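Local coordinates for protein probable transcriptional regulator (Pseudomonas aeruginosa, PDB 2FBI) that probably binds DNA as a dimeric transcriptional regulator of the MarR family through a winged helix-turn-helix domain, at residues R26-Q31 and G109-N114; E36-V41 and L71-R76; I79-K84 and Y93-E98. All coordinates share one frame; numbering follows the deposited sequence.

Interaction 1. Residues R26-Q31 and G109-N114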
loop_
_atom_site.group_PDB
_atom_site.type_symbol
_atom_site.label_atom_id
_atom_site.label_comp_id
_atom_site.label_asym_id
_atom_site.label_seq_id
_atom_site.Cartn_x
_atom_site.Cartn_y
_atom_site.Cartn_z
ATOM N N ARG A 26 -1.879 13.033 -6.045
ATOM C CA ARG A 26 -0.398 13.227 -6.147
ATOM C C ARG A 26 -0.048 14.603 -6.732
ATOM O O ARG A 26 0.903 15.250 -6.263
ATOM C CB ARG A 26 0.310 12.087 -6.885
ATOM C CG ARG A 26 0.546 10.846 -5.993
ATOM C CD ARG A 26 1.581 9.898 -6.577
ATOM N NE ARG A 26 1.633 8.679 -5.778
ATOM C CZ ARG A 26 1.068 7.521 -6.123
ATOM N NH1 ARG A 26 1.161 6.473 -5.308
ATOM N NH2 ARG A 26 0.416 7.398 -7.267
ATOM N N PRO A 27 -0.844 15.085 -7.704
ATOM C CA PRO A 27 -0.537 16.441 -8.228
ATOM C C PRO A 27 -0.554 17.521 -7.201
ATOM O O PRO A 27 0.413 18.276 -7.127
ATOM C CB PRO A 27 -1.575 16.632 -9.324
ATOM C CG PRO A 27 -1.862 15.276 -9.770
ATOM C CD PRO A 27 -1.945 14.486 -8.470
ATOM N N SER A 28 -1.550 17.584 -6.325
ATOM C CA SER A 28 -1.490 18.619 -5.273
ATOM C C SER A 28 -0.324 18.464 -4.285
ATOM O O SER A 28 0.204 19.456 -3.760
ATOM C CB SER A 28 -2.793 18.714 -4.479
ATOM O OG SER A 28 -3.866 18.199 -5.261
ATOM N N LEU A 29 0.002 17.220 -3.971
ATOM C CA LEU A 29 1.216 16.933 -3.235
ATOM C C LEU A 29 2.416 17.208 -4.158
ATOM O O LEU A 29 3.314 17.829 -3.721
ATOM C CB LEU A 29 1.244 15.469 -2.725
ATOM C CG LEU A 29 0.071 14.914 -1.885
ATOM C CD1 LEU A 29 0.162 13.427 -1.805
ATOM C CD2 LEU A 29 0.038 15.561 -0.492
ATOM N N ASN A 30 2.449 16.709 -5.397
ATOM C CA ASN A 30 3.469 17.186 -6.384
ATOM C C ASN A 30 3.524 18.719 -6.236
ATOM O O ASN A 30 4.456 19.270 -5.603
ATOM C CB ASN A 30 3.119 16.772 -7.850
ATOM C CG ASN A 30 3.328 15.261 -8.134
ATOM O OD1 ASN A 30 3.883 14.539 -7.304
ATOM N ND2 ASN A 30 2.873 14.789 -9.298
ATOM N N GLN A 31 2.445 19.398 -6.662
ATOM C CA GLN A 31 2.334 20.898 -6.547
ATOM C C GLN A 31 2.726 21.524 -5.228
ATOM O O GLN A 31 3.102 22.682 -5.199
ATOM C CB GLN A 31 0.948 21.449 -6.988
ATOM C CG GLN A 31 0.770 21.537 -8.504
ATOM C CD GLN A 31 -0.641 21.126 -8.985
ATOM O OE1 GLN A 31 -1.659 21.330 -8.286
ATOM N NE2 GLN A 31 -0.701 20.545 -10.190
ATOM N N GLY A 109 -7.855 22.414 1.595
ATOM C CA GLY A 109 -8.842 22.841 0.588
ATOM C C GLY A 109 -8.665 22.085 -0.719
ATOM O O GLY A 109 -9.623 21.490 -1.257
ATOM N N ASP A 110 -7.427 22.042 -1.208
ATOM C CA ASP A 110 -7.111 21.181 -2.360
ATOM C C ASP A 110 -7.516 19.712 -2.118
ATOM O O ASP A 110 -8.171 19.100 -2.960
ATOM C CB ASP A 110 -5.623 21.310 -2.771
ATOM C CG ASP A 110 -5.293 22.685 -3.389
ATOM O OD1 ASP A 110 -6.216 23.314 -3.973
ATOM O OD2 ASP A 110 -4.124 23.159 -3.273
ATOM N N MET A 111 -7.149 19.150 -0.969
ATOM C CA MET A 111 -7.448 17.731 -0.729
ATOM C C MET A 111 -8.968 17.447 -0.624
ATOM O O MET A 111 -9.427 16.367 -1.010
ATOM C CB MET A 111 -6.633 17.140 0.452
ATOM C CG MET A 111 -5.080 17.263 0.361
ATOM S SD MET A 111 -4.125 16.283 -0.855
ATOM C CE MET A 111 -4.500 17.171 -2.321
ATOM N N GLU A 112 -9.738 18.415 -0.122
ATOM C CA GLU A 112 -11.212 18.318 -0.121
ATOM C C GLU A 112 -11.779 18.282 -1.568
ATOM O O GLU A 112 -12.609 17.420 -1.891
ATOM C CB GLU A 112 -11.804 19.442 0.744
ATOM C CG GLU A 112 -13.362 19.620 0.750
ATOM C CD GLU A 112 -14.139 18.371 1.173
ATOM O OE1 GLU A 112 -13.767 17.785 2.214
ATOM O OE2 GLU A 112 -15.113 17.975 0.456
ATOM N N LYS A 113 -11.278 19.156 -2.441
ATOM C CA LYS A 113 -11.693 19.166 -3.859
ATOM C C LYS A 113 -11.378 17.848 -4.553
ATOM O O LYS A 113 -12.179 17.352 -5.378
ATOM C CB LYS A 113 -10.992 20.269 -4.642
ATOM C CG LYS A 113 -11.014 21.632 -3.999
ATOM C CD LYS A 113 -11.861 22.607 -4.782
ATOM C CE LYS A 113 -11.958 23.978 -4.050
ATOM N NZ LYS A 113 -10.640 24.684 -3.964
ATOM N N ASN A 114 -10.219 17.262 -4.219
ATOM C CA ASN A 114 -9.892 15.977 -4.790
ATOM C C ASN A 114 -10.778 14.867 -4.300
ATOM O O ASN A 114 -11.090 13.943 -5.061
ATOM C CB ASN A 114 -8.417 15.671 -4.598
ATOM C CG ASN A 114 -7.546 16.670 -5.323
ATOM O OD1 ASN A 114 -7.812 16.996 -6.475
ATOM N ND2 ASN A 114 -6.527 17.183 -4.646
HETATM O O HOH W 1 -3.076 21.750 -6.262
#
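Ser28 OG receives a hydrogen bond from the side-chain amide of Asn114, with ND2 2.9 Å from OG. The bond is bent, its N-H...O angle being 136°, and the hydroxyl oxygen lies somewhat out of the plane of the amide. It is the one direct hydrogen bond between helix segments 26-31 and 109-114, and it joins two buried residues. Asn114 has CG anti to its carbonyl carbon (chi1 -63°), which sets CG on the side of Ser28, while its OD1 has a weak hydrogen bond with Arg117 further along the same helix.

One turn earlier, Asp110 sets its CB against Ser28 CB at 4.2 Å, where the two backbones come nearest, the CA atoms of Ser28 and Asp110 being 6.8 Å apart. The carboxylate of Asp110 turns to His32, whose NE2 is hydrogen-bonded to OD2. A water adds a looser link at this outer side, donating to Gln31 OE1 at 2.5 Å and weakly to Asp110 OD2 at 3.5 Å. On the apolar side Met111, modelled in two conformers, folds back at chi2 and brings SD to the side of Leu29. In the conformer described here SD lies 4.2 Å from Leu29 CD2.

The segments run nearly antiparallel, at 163°, with their axes 10.1 Å apart. The buried area is small, 155 Å², with Ser28 the largest contributor. Phe25 packs on Met111 and Asn114, and Trp39 of helix 36-48 covers both Leu29 and Met111. Arg7 of the second subunit also touches Met111. The short helix 26-32 is thus laid against the long helix 98-122, with helix 10-22 reaching Leu29 through Met22.

Interaction 2. Residues E36-V41 and L71-R76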
loop_
_atom_site.group_PDB
_atom_site.type_symbol
_atom_site.label_atom_id
_atom_site.label_comp_id
_atom_site.label_asym_id
_atom_site.label_seq_id
_atom_site.Cartn_x
_atom_site.Cartn_y
_atom_site.Cartn_z
ATOM N N GLU A 36 3.866 11.503 -0.512
ATOM C CA GLU A 36 2.770 10.882 0.152
ATOM C C GLU A 36 3.092 10.321 1.586
ATOM O O GLU A 36 2.196 10.301 2.458
ATOM C CB GLU A 36 2.145 9.860 -0.776
ATOM C CG GLU A 36 3.070 8.746 -1.182
ATOM C CD GLU A 36 2.782 8.307 -2.612
ATOM O OE1 GLU A 36 2.935 9.165 -3.527
ATOM O OE2 GLU A 36 2.358 7.142 -2.825
ATOM N N GLN A 37 4.352 9.955 1.804
ATOM C CA GLN A 37 4.794 9.325 3.024
ATOM C C GLN A 37 4.896 10.415 4.089
ATOM O O GLN A 37 4.504 10.210 5.250
ATOM C CB GLN A 37 6.144 8.637 2.777
ATOM C CG GLN A 37 6.106 7.451 1.721
ATOM C CD GLN A 37 6.196 7.822 0.201
ATOM O OE1 GLN A 37 6.672 8.889 -0.226
ATOM N NE2 GLN A 37 5.755 6.885 -0.611
ATOM N N GLN A 38 5.424 11.573 3.693
ATOM C CA GLN A 38 5.335 12.779 4.490
ATOM C C GLN A 38 3.897 13.161 4.845
ATOM O O GLN A 38 3.637 13.490 5.969
ATOM C CB GLN A 38 5.972 13.967 3.739
ATOM C CG GLN A 38 7.510 13.937 3.759
ATOM C CD GLN A 38 8.082 14.944 2.778
ATOM O OE1 GLN A 38 7.392 15.373 1.856
ATOM N NE2 GLN A 38 9.320 15.359 2.996
ATOM N N TRP A 39 3.009 13.161 3.847
ATOM C CA TRP A 39 1.629 13.592 3.985
ATOM C C TRP A 39 0.871 12.611 4.958
ATOM O O TRP A 39 0.068 13.062 5.768
ATOM C CB TRP A 39 0.929 13.647 2.620
ATOM C CG TRP A 39 -0.530 14.163 2.738
ATOM C CD1 TRP A 39 -1.690 13.489 2.428
ATOM C CD2 TRP A 39 -0.940 15.428 3.307
ATOM N NE1 TRP A 39 -2.793 14.289 2.739
ATOM C CE2 TRP A 39 -2.356 15.471 3.278
ATOM C CE3 TRP A 39 -0.234 16.529 3.828
ATOM C CZ2 TRP A 39 -3.091 16.595 3.721
ATOM C CZ3 TRP A 39 -0.954 17.634 4.304
ATOM C CH2 TRP A 39 -2.377 17.648 4.262
ATOM N N ARG A 40 1.133 11.283 4.847
ATOM C CA ARG A 40 0.580 10.296 5.824
ATOM C C ARG A 40 0.937 10.597 7.240
ATOM O O ARG A 40 0.109 10.489 8.140
ATOM C CB ARG A 40 0.972 8.824 5.527
ATOM C CG ARG A 40 0.417 8.386 4.190
ATOM C CD ARG A 40 0.256 6.865 3.963
ATOM N NE ARG A 40 1.507 6.129 4.033
ATOM C CZ ARG A 40 2.375 5.956 3.038
ATOM N NH1 ARG A 40 3.455 5.214 3.278
ATOM N NH2 ARG A 40 2.211 6.530 1.828
ATOM N N VAL A 41 2.201 10.869 7.452
ATOM C CA VAL A 41 2.697 11.262 8.725
ATOM C C VAL A 41 2.016 12.569 9.226
ATOM O O VAL A 41 1.468 12.645 10.341
ATOM C CB VAL A 41 4.243 11.396 8.647
ATOM C CG1 VAL A 41 4.763 12.027 9.875
ATOM C CG2 VAL A 41 4.885 9.996 8.537
ATOM N N LEU A 71 11.042 11.396 9.104
ATOM C CA LEU A 71 11.110 12.313 10.230
ATOM C C LEU A 71 12.261 13.318 10.206
ATOM O O LEU A 71 12.028 14.489 10.521
ATOM C CB LEU A 71 11.031 11.592 11.585
ATOM C CG LEU A 71 9.794 10.708 11.710
ATOM C CD1 LEU A 71 9.927 9.881 12.960
ATOM C CD2 LEU A 71 8.441 11.509 11.682
ATOM N N ALA A 72 13.490 12.896 9.861
ATOM C CA ALA A 72 14.608 13.854 9.872
ATOM C C ALA A 72 14.440 14.962 8.823
ATOM O O ALA A 72 14.806 16.117 9.083
ATOM C CB ALA A 72 16.014 13.142 9.723
ATOM N N ARG A 73 13.904 14.611 7.656
ATOM C CA ARG A 73 13.560 15.580 6.629
ATOM C C ARG A 73 12.497 16.577 7.126
ATOM O O ARG A 73 12.691 17.789 7.007
ATOM C CB ARG A 73 13.032 14.865 5.372
ATOM C CG ARG A 73 13.391 15.545 4.056
ATOM C CD ARG A 73 12.507 16.719 3.751
ATOM N NE ARG A 73 12.595 17.248 2.375
ATOM C CZ ARG A 73 12.317 16.573 1.251
ATOM N NH1 ARG A 73 12.000 15.274 1.260
ATOM N NH2 ARG A 73 12.398 17.190 0.087
ATOM N N LEU A 74 11.402 16.057 7.709
ATOM C CA LEU A 74 10.284 16.873 8.153
ATOM C C LEU A 74 10.709 17.719 9.309
ATOM O O LEU A 74 10.329 18.886 9.417
ATOM C CB LEU A 74 9.097 16.016 8.553
ATOM C CG LEU A 74 8.239 15.392 7.478
ATOM C CD1 LEU A 74 7.208 14.550 8.227
ATOM C CD2 LEU A 74 7.535 16.437 6.559
ATOM N N GLU A 75 11.526 17.144 10.184
ATOM C CA GLU A 75 12.136 17.919 11.240
ATOM C C GLU A 75 13.064 19.051 10.678
ATOM O O GLU A 75 13.045 20.200 11.177
ATOM C CB GLU A 75 12.883 16.987 12.160
ATOM C CG GLU A 75 13.519 17.633 13.346
ATOM C CD GLU A 75 14.370 16.619 14.127
ATOM O OE1 GLU A 75 15.228 15.933 13.503
ATOM O OE2 GLU A 75 14.169 16.501 15.349
ATOM N N ARG A 76 13.834 18.733 9.634
ATOM C CA ARG A 76 14.756 19.715 9.037
ATOM C C ARG A 76 13.983 20.887 8.397
ATOM O O ARG A 76 14.451 22.040 8.396
ATOM C CB ARG A 76 15.693 19.036 8.021
ATOM C CG ARG A 76 16.744 19.950 7.323
ATOM C CD ARG A 76 17.361 19.255 6.098
ATOM N NE ARG A 76 16.465 19.280 4.919
ATOM C CZ ARG A 76 16.269 18.249 4.068
ATOM N NH1 ARG A 76 15.439 18.387 3.027
ATOM N NH2 ARG A 76 16.877 17.065 4.249
#
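Gln38 and Leu74 carry most of the contact between helix segments 36-41 and 71-76, which belong to the winged helix-turn-helix domain of the MarR family. Helix 64-76, which supplies the second segment, is the likely recognition helix by analogy with relatives. The axes cross at -76° and stand 10.8 Å apart, with Gln38 and Leu74 at the point where the backbones are nearest.

Gln38 packs through its aliphatic part. Its CG lies 3.8 Å from Leu74 CD2, and CB and CD are each 4.1 Å from the same methyl, so one branch of the leucine lies across the glutamine stem. CG of Gln38 is anti to the carbonyl carbon (chi1 -76°) and the chain runs on extended, which brings the amide past Leu74 toward Arg73. The oxygen of that amide, OE1, accepts a hydrogen bond from the backbone N of Thr35, a bond that anchors the group to the start of its own helix.

The other branch of Leu74 serves Val41. Leu74 CD1 is 3.9 Å from Val41 CG1, the two side chains sliding past one another in opposite directions. CG1 of Val41, anti to the backbone N, also meets Leu71 CD2, so a single methyl bridges two leucines one turn apart. Ile62, Met67 and Val70 pack on Val41 as well, while Val80 and Ile79 extend the apolar layer round Leu74.

At the exposed margin, the chain of Arg73, bent at chi2, has CD near the Gln38 amide, and its guanidinium lies obliquely to that amide, the two planes 56° apart. Both facing groups are donors, and the approach is a close contact without a hydrogen bond: Gln38 NE2 lies 3.2 Å from Arg73 NH1 and 3.5 Å from Arg73 CD.

Interaction 3. Residues I79-K84 and Y93-E98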
loop_
_atom_site.group_PDB
_atom_site.type_symbol
_atom_site.label_atom_id
_atom_site.label_comp_id
_atom_site.label_asym_id
_atom_site.label_seq_id
_atom_site.Cartn_x
_atom_site.Cartn_y
_atom_site.Cartn_z
ATOM N N ILE A 79 8.538 21.121 9.977
ATOM C CA ILE A 79 7.165 20.554 9.981
ATOM C C ILE A 79 6.797 19.785 11.261
ATOM O O ILE A 79 5.661 19.905 11.797
ATOM C CB ILE A 79 6.922 19.668 8.754
ATOM C CG1 ILE A 79 7.269 20.401 7.446
ATOM C CG2 ILE A 79 5.495 19.101 8.734
ATOM C CD1 ILE A 79 6.442 21.609 7.164
ATOM N N VAL A 80 7.753 18.986 11.751
ATOM C CA VAL A 80 7.576 18.275 13.009
ATOM C C VAL A 80 8.693 18.623 14.025
ATOM O O VAL A 80 9.751 19.087 13.640
ATOM C CB VAL A 80 7.531 16.731 12.743
ATOM C CG1 VAL A 80 6.473 16.386 11.684
ATOM C CG2 VAL A 80 8.967 16.197 12.347
ATOM N N ARG A 81 8.414 18.390 15.302
ATOM C CA ARG A 81 9.342 18.450 16.432
ATOM C C ARG A 81 9.458 17.027 17.060
ATOM O O ARG A 81 8.469 16.315 17.154
ATOM C CB ARG A 81 8.770 19.394 17.495
ATOM C CG ARG A 81 9.664 19.636 18.744
ATOM C CD ARG A 81 8.872 20.416 19.826
ATOM N NE ARG A 81 8.401 21.634 19.211
ATOM C CZ ARG A 81 9.193 22.651 18.863
ATOM N NH1 ARG A 81 10.492 22.596 19.162
ATOM N NH2 ARG A 81 8.688 23.738 18.239
ATOM N N ARG A 82 10.657 16.644 17.509
ATOM C CA ARG A 82 10.904 15.348 18.171
ATOM C C ARG A 82 11.441 15.626 19.536
ATOM O O ARG A 82 12.263 16.516 19.685
ATOM C CB ARG A 82 11.901 14.494 17.386
ATOM C CG ARG A 82 11.268 13.826 16.195
ATOM C CD ARG A 82 12.194 12.830 15.468
ATOM N NE ARG A 82 13.449 13.396 14.993
ATOM C CZ ARG A 82 14.365 12.719 14.281
ATOM N NH1 ARG A 82 14.172 11.434 13.946
ATOM N NH2 ARG A 82 15.476 13.344 13.869
ATOM N N TRP A 83 10.955 14.901 20.530
ATOM C CA TRP A 83 11.382 15.085 21.899
ATOM C C TRP A 83 11.352 13.777 22.655
ATOM O O TRP A 83 10.484 12.931 22.404
ATOM C CB TRP A 83 10.482 16.096 22.648
ATOM C CG TRP A 83 8.990 16.017 22.322
ATOM C CD1 TRP A 83 8.365 16.504 21.180
ATOM C CD2 TRP A 83 7.949 15.464 23.135
ATOM N NE1 TRP A 83 7.013 16.274 21.262
ATOM C CE2 TRP A 83 6.737 15.649 22.451
ATOM C CE3 TRP A 83 7.921 14.818 24.379
ATOM C CZ2 TRP A 83 5.533 15.194 22.953
ATOM C CZ3 TRP A 83 6.707 14.383 24.880
ATOM C CH2 TRP A 83 5.542 14.568 24.176
ATOM N N LYS A 84 12.260 13.642 23.611
ATOM C CA LYS A 84 12.269 12.465 24.485
ATOM C C LYS A 84 11.230 12.612 25.587
ATOM O O LYS A 84 11.112 13.691 26.176
ATOM C CB LYS A 84 13.690 12.188 25.028
ATOM C CG LYS A 84 14.582 11.566 23.952
ATOM C CD LYS A 84 15.968 12.186 23.821
ATOM C CE LYS A 84 17.052 11.313 24.407
ATOM N NZ LYS A 84 17.521 11.846 25.730
ATOM N N TYR A 93 8.767 10.922 21.122
ATOM C CA TYR A 93 7.512 11.486 20.616
ATOM C C TYR A 93 7.653 12.513 19.512
ATOM O O TYR A 93 8.610 13.297 19.428
ATOM C CB TYR A 93 6.703 12.101 21.760
ATOM C CG TYR A 93 6.055 11.026 22.547
ATOM C CD1 TYR A 93 6.832 10.124 23.300
ATOM C CD2 TYR A 93 4.686 10.870 22.521
ATOM C CE1 TYR A 93 6.228 9.113 24.014
ATOM C CE2 TYR A 93 4.081 9.879 23.254
ATOM C CZ TYR A 93 4.853 9.009 23.982
ATOM O OH TYR A 93 4.233 7.998 24.658
ATOM N N VAL A 94 6.657 12.509 18.659
ATOM C CA VAL A 94 6.676 13.383 17.513
ATOM C C VAL A 94 5.370 14.218 17.501
ATOM O O VAL A 94 4.291 13.715 17.783
ATOM C CB VAL A 94 6.830 12.604 16.159
ATOM C CG1 VAL A 94 7.101 13.552 15.062
ATOM C CG2 VAL A 94 7.970 11.539 16.192
ATOM N N ASN A 95 5.494 15.485 17.132
ATOM C CA ASN A 95 4.292 16.300 16.862
ATOM C C ASN A 95 4.462 17.334 15.735
ATOM O O ASN A 95 5.580 17.700 15.335
ATOM C CB ASN A 95 3.740 16.920 18.168
ATOM C CG ASN A 95 4.659 17.956 18.753
ATOM O OD1 ASN A 95 5.503 17.653 19.590
ATOM N ND2 ASN A 95 4.486 19.215 18.330
ATOM N N LEU A 96 3.347 17.766 15.174
ATOM C CA LEU A 96 3.437 18.854 14.168
ATOM C C LEU A 96 3.864 20.150 14.843
ATOM O O LEU A 96 3.506 20.415 15.988
ATOM C CB LEU A 96 2.109 19.032 13.451
ATOM C CG LEU A 96 1.739 17.896 12.520
ATOM C CD1 LEU A 96 0.250 18.047 12.218
ATOM C CD2 LEU A 96 2.624 17.911 11.257
ATOM N N THR A 97 4.680 20.935 14.160
ATOM C CA THR A 97 4.978 22.295 14.637
ATOM C C THR A 97 3.829 23.243 14.166
ATOM O O THR A 97 2.966 22.829 13.363
ATOM C CB THR A 97 6.240 22.813 13.998
ATOM O OG1 THR A 97 6.071 22.718 12.600
ATOM C CG2 THR A 97 7.542 21.908 14.401
ATOM N N GLU A 98 3.848 24.515 14.610
ATOM C CA GLU A 98 2.833 25.506 14.118
ATOM C C GLU A 98 2.958 25.603 12.620
ATOM O O GLU A 98 1.961 25.663 11.902
ATOM C CB GLU A 98 2.988 26.894 14.770
ATOM C CG GLU A 98 2.804 26.834 16.300
ATOM C CD GLU A 98 3.200 28.177 17.006
ATOM O OE1 GLU A 98 3.144 29.236 16.350
ATOM O OE2 GLU A 98 3.525 28.182 18.223
#
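The indole of Trp83 has Tyr93 CB over one face and the amide oxygen of Asn95 at its edge. Tyr93 CB stands 3.5 Å from the centroid of the six-membered ring and only 10° off its normal, a CH-pi contact. The phenol ring continues beyond it, with its plane 25° from that of the indole but slid so far that the two rings barely overlap. At the edge, Trp83 NE1 donates to Asn95 OD1 at 2.6 Å, with the acceptor near the ring plane and NE1 nearly along the C=O axis. In Trp83 chi1 39° puts CG between the backbone N and the carbonyl carbon, and the ring beyond it reaches the neighbouring strand. Asn95 ND2 bonds in turn to Leu96 O at 2.8 Å, so both ends of the amide are held.

Beneath these groups the strands pair antiparallel. Arg81 with Asn95 and Trp83 with Tyr93 are hydrogen-bonded pairs, each closed by two backbone bonds; Arg82 with Val94 and Val80 with Leu96 are non-hydrogen-bonded pairs. The pairing ends at Thr97, whose N donates to Ile79 O at 2.8 Å and whose methyl CG2 lies 3.5 Å from Val80 C. Thr97 is the N-cap of the following helix: its OG1 is hydrogen-bonded to Gly100 N and also to Gly78 O.

The hairpin corresponds to the wing of the winged-helix domain in MarR-family proteins. Val94, on the face opposite Trp83, meets Val80 CB with CG1 at 4.0 Å, and Leu45 of helix 36-48 packs on both valines. Leu74 of helix 64-76 covers Ile79 and Val80, Met51 bonds through its backbone to Val94 at the other edge of strand 91-96, and helix 98-122 begins just beyond Thr97.

In the fold
From the N terminus, helix 26-32 comes first, and its contact with helix 98-122 in interaction 1 closes the longest loop. Interactions 2 and 3 are nested within that loop and follow each other in series. Helix 36-48 comes directly after helix 26-32, so interactions 1 and 2 touch, through an Arg26-Glu36 salt bridge and the packing of Leu29 and Met111 on Trp39. Interaction 2 closes on helix 64-76, which leads into the hairpin of interaction 3; a Glu75-Arg82 salt bridge ties these two, their centres about 11 Å apart. Strand 91-96 then passes into helix 98-122, returning the chain to interaction 1 and linking the wing to the long helix.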